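Local coordinates for ABC transporter, solute-binding protein (Staphylococcus aureus, PDB 6LKK) that binds glucose 6-phosphate as an extracellular solute-binding protein and probably takes part in two-component signalling, at residues Phe48-Gly58 / Asp216-His227. Residues are numbered along the deposited sequence; the frame is centred on the assembly and turned at random.
Sequences FSERGDVFMGG and DGIALVKNAHPH. With G6P (6-O-phosphono-alpha-D-glucopyranose), chain B.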
# COMPACT_ATOMS: atom_id res chain seq x y z
N PHE A 48 3.10 23.76 -11.73
CA PHE A 48 3.57 22.84 -12.76
C PHE A 48 5.10 22.83 -12.89
O PHE A 48 5.68 21.79 -13.22
CB PHE A 48 2.89 23.23 -14.07
CG PHE A 48 3.34 22.47 -15.27
CD1 PHE A 48 2.83 21.21 -15.53
CD2 PHE A 48 4.22 23.04 -16.17
CE1 PHE A 48 3.23 20.52 -16.66
CE2 PHE A 48 4.61 22.36 -17.29
CZ PHE A 48 4.12 21.10 -17.54
N SER A 49 5.76 23.95 -12.60
CA SER A 49 7.21 24.04 -12.72
C SER A 49 7.96 23.55 -11.48
O SER A 49 9.18 23.35 -11.55
CB SER A 49 7.63 25.49 -13.01
OG SER A 49 7.28 26.34 -11.93
N GLU A 50 7.28 23.36 -10.35
CA GLU A 50 7.91 22.91 -9.12
C GLU A 50 7.79 21.41 -8.88
O GLU A 50 8.47 20.88 -8.00
CB GLU A 50 7.31 23.65 -7.92
CG GLU A 50 7.66 25.13 -7.85
CD GLU A 50 6.64 25.93 -7.05
OE1 GLU A 50 5.91 25.32 -6.24
OE2 GLU A 50 6.57 27.16 -7.25
N ARG A 51 6.94 20.73 -9.65
CA ARG A 51 6.59 19.35 -9.34
C ARG A 51 7.79 18.42 -9.42
O ARG A 51 8.78 18.68 -10.11
CB ARG A 51 5.51 18.85 -10.30
CG ARG A 51 4.14 19.44 -10.05
CD ARG A 51 3.16 18.92 -11.07
NE ARG A 51 1.81 19.42 -10.84
CZ ARG A 51 0.76 19.12 -11.59
NH1 ARG A 51 0.90 18.30 -12.63
NH2 ARG A 51 -0.43 19.63 -11.30
N GLY A 52 7.69 17.31 -8.69
CA GLY A 52 8.63 16.22 -8.82
C GLY A 52 8.36 15.41 -10.07
O GLY A 52 7.54 15.77 -10.92
N ASP A 53 9.04 14.28 -10.16
CA ASP A 53 9.14 13.54 -11.41
C ASP A 53 8.49 12.17 -11.39
O ASP A 53 8.01 11.72 -12.43
CB ASP A 53 10.62 13.38 -11.79
CG ASP A 53 11.22 14.67 -12.29
OD1 ASP A 53 10.92 15.07 -13.43
OD2 ASP A 53 11.99 15.30 -11.52
N VAL A 54 8.46 11.48 -10.25
CA VAL A 54 7.96 10.11 -10.18
C VAL A 54 7.10 9.96 -8.93
O VAL A 54 7.41 10.51 -7.87
CB VAL A 54 9.11 9.08 -10.17
CG1 VAL A 54 8.58 7.67 -9.99
CG2 VAL A 54 9.91 9.18 -11.46
N PHE A 55 6.00 9.21 -9.07
CA PHE A 55 5.15 8.82 -7.96
C PHE A 55 5.23 7.31 -7.84
O PHE A 55 4.96 6.60 -8.82
CB PHE A 55 3.71 9.28 -8.19
CG PHE A 55 2.88 9.35 -6.93
CD1 PHE A 55 2.59 8.21 -6.21
CD2 PHE A 55 2.37 10.56 -6.50
CE1 PHE A 55 1.82 8.28 -5.06
CE2 PHE A 55 1.60 10.64 -5.36
CZ PHE A 55 1.33 9.49 -4.64
N MET A 56 5.60 6.81 -6.67
CA MET A 56 5.70 5.37 -6.46
C MET A 56 5.01 4.98 -5.16
O MET A 56 5.22 5.62 -4.13
CB MET A 56 7.16 4.90 -6.45
CG MET A 56 7.98 5.33 -5.25
SD MET A 56 9.70 4.79 -5.38
CE MET A 56 9.56 3.02 -5.13
N GLY A 57 4.19 3.94 -5.22
CA GLY A 57 3.43 3.49 -4.08
C GLY A 57 1.97 3.90 -4.19
O GLY A 57 1.59 4.82 -4.92
N GLY A 58 1.13 3.20 -3.43
CA GLY A 58 -0.29 3.37 -3.52
C GLY A 58 -0.88 2.61 -4.71
O GLY A 58 -0.18 2.21 -5.63
N ASP A 216 0.54 -2.05 -6.03
CA ASP A 216 1.21 -0.76 -5.98
C ASP A 216 1.76 -0.40 -7.36
O ASP A 216 2.18 -1.27 -8.12
CB ASP A 216 2.33 -0.78 -4.95
CG ASP A 216 1.83 -0.96 -3.53
OD1 ASP A 216 0.60 -1.00 -3.31
OD2 ASP A 216 2.68 -1.05 -2.61
N GLY A 217 1.76 0.90 -7.67
CA GLY A 217 2.11 1.36 -9.00
C GLY A 217 3.16 2.45 -8.98
O GLY A 217 3.52 3.00 -7.93
N ILE A 218 3.67 2.75 -10.18
CA ILE A 218 4.62 3.83 -10.42
C ILE A 218 4.14 4.64 -11.61
O ILE A 218 3.70 4.07 -12.62
CB ILE A 218 6.04 3.30 -10.69
CG1 ILE A 218 6.60 2.57 -9.47
CG2 ILE A 218 6.98 4.44 -11.08
CD1 ILE A 218 7.82 1.74 -9.77
N ALA A 219 4.24 5.96 -11.51
CA ALA A 219 3.77 6.86 -12.56
C ALA A 219 4.73 8.02 -12.72
O ALA A 219 5.38 8.46 -11.77
CB ALA A 219 2.37 7.39 -12.26
N LEU A 220 4.82 8.52 -13.96
CA LEU A 220 5.58 9.72 -14.27
C LEU A 220 4.68 10.94 -14.09
O LEU A 220 3.56 10.98 -14.61
CB LEU A 220 6.12 9.67 -15.70
CG LEU A 220 7.10 8.54 -16.05
CD1 LEU A 220 7.62 8.72 -17.47
CD2 LEU A 220 8.26 8.48 -15.07
N VAL A 221 5.18 11.94 -13.37
CA VAL A 221 4.43 13.15 -13.06
C VAL A 221 4.61 14.16 -14.17
O VAL A 221 5.73 14.40 -14.64
CB VAL A 221 4.87 13.72 -11.70
CG1 VAL A 221 4.15 15.04 -11.41
CG2 VAL A 221 4.62 12.72 -10.59
N LYS A 222 3.51 14.78 -14.59
CA LYS A 222 3.57 15.81 -15.63
C LYS A 222 4.12 17.09 -15.02
O LYS A 222 3.53 17.64 -14.08
CB LYS A 222 2.19 16.04 -16.24
CG LYS A 222 2.22 16.97 -17.43
CD LYS A 222 0.83 17.24 -17.99
CE LYS A 222 0.29 16.04 -18.76
NZ LYS A 222 -1.13 16.23 -19.15
N ASN A 223 5.24 17.57 -15.56
CA ASN A 223 5.87 18.78 -15.05
C ASN A 223 6.53 19.50 -16.22
O ASN A 223 6.53 19.03 -17.36
CB ASN A 223 6.88 18.45 -13.95
CG ASN A 223 7.95 17.47 -14.40
OD1 ASN A 223 8.19 17.30 -15.59
ND2 ASN A 223 8.60 16.82 -13.44
N ALA A 224 7.10 20.68 -15.93
CA ALA A 224 7.63 21.53 -16.98
C ALA A 224 8.95 20.99 -17.52
O ALA A 224 9.17 20.96 -18.73
CB ALA A 224 7.81 22.96 -16.47
N HIS A 225 9.84 20.56 -16.63
CA HIS A 225 11.19 20.16 -17.00
C HIS A 225 11.46 18.79 -16.38
O HIS A 225 12.15 18.68 -15.36
CB HIS A 225 12.21 21.20 -16.54
CG HIS A 225 11.82 22.60 -16.91
ND1 HIS A 225 11.73 23.02 -18.22
CD2 HIS A 225 11.49 23.67 -16.15
CE1 HIS A 225 11.37 24.29 -18.25
NE2 HIS A 225 11.21 24.71 -17.01
N PRO A 226 10.93 17.73 -16.99
CA PRO A 226 11.12 16.39 -16.41
C PRO A 226 12.58 16.00 -16.36
O PRO A 226 13.35 16.26 -17.29
CB PRO A 226 10.32 15.48 -17.36
CG PRO A 226 10.18 16.26 -18.63
CD PRO A 226 10.12 17.69 -18.22
N HIS A 227 12.97 15.40 -15.25
CA HIS A 227 14.33 14.90 -15.10
C HIS A 227 14.56 13.79 -16.11
O HIS A 227 13.80 12.81 -16.12
CB HIS A 227 14.56 14.40 -13.68
CG HIS A 227 16.01 14.23 -13.34
ND1 HIS A 227 16.83 13.34 -14.00
CD2 HIS A 227 16.78 14.83 -12.40
CE1 HIS A 227 18.05 13.41 -13.49
NE2 HIS A 227 18.04 14.30 -12.52
C1 G6P B . -0.88 1.01 1.01
C2 G6P B . 0.01 0.65 -0.21
C3 G6P B . 1.42 1.12 -0.11
C4 G6P B . 1.50 2.42 0.56
C5 G6P B . 1.08 2.26 2.02
C6 G6P B . 1.01 3.59 2.70
O1 G6P B . -1.53 -0.13 1.48
O2 G6P B . 0.02 -0.77 -0.41
O3 G6P B . 1.97 1.25 -1.49
O4 G6P B . 2.85 2.92 0.52
O5 G6P B . -0.24 1.62 2.18
O6 G6P B . 0.09 4.40 2.00
P G6P B . -1.13 5.20 2.85
O1P G6P B . -1.88 6.08 1.87
O2P G6P B . -0.51 6.06 3.97
O3P G6P B . -2.06 4.20 3.44
O HOH W 1 9.55 20.96 -13.75
O HOH W 2 12.30 17.79 -12.70
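One face of the Phe48 ring lies against the Asn223-Ala224 peptide, though modelled too close there for the exact spacing to be trusted, while Lys222 CG comes to the ring's edge, near its plane. This ring sits at the end of the contact remote from the sugar. Between lies an antiparallel strand pair, 54-56 with 216-221, in the sheet of a periplasmic-binding-protein fold; the opposite end of the pair reaches the glucose ring of G6P. The flat guanidinium of Arg51 meets Lys222 O at its edge, NH1 donating to that oxygen at 3.1 Å, and its NH2 is salt-bridged to Asp69.

Asp53 and Asn223 turn their planes 81° apart. Asn223 ND2 gives one bond to Gly52 O and another, in its own amide plane, to Asp53 OD1 at 2.9 Å. His227 N reaches the same Asp53 OD1 at 2.8 Å from the opposite face of the carboxylate, so one buried oxygen is gripped from both sides. Water 2 donates to both Asp53 OD2 and His225 O.

Along the strands, Phe55 and Ala219 form the hydrogen-bonded pair, exchanging two bonds in the carbonyl planes. In the flanking non-hydrogen-bonded pairs Val54 CG2 meets Leu220 CD2 and Met56 CB meets Ile218 CG1, while Val54 CG1 touches Ile218 CG2 diagonally at 3.8 Å; helix 230-237 covers this face. The Phe55 ring leads away on the other face, toward helix 36-45.

Beyond the pairing, Gly57 N donates to Gly217 O, and Gly217 N to Gly58 O. The Asp216 carboxylate, also bonded to Tyr9, accepts from two neighbouring sugar hydroxyls: G6P O2 donates to Asp216 OD1 and G6P O3 to Asp216 OD2 at 2.7 Å, while Gly58 N points almost straight at G6P O3 (173°).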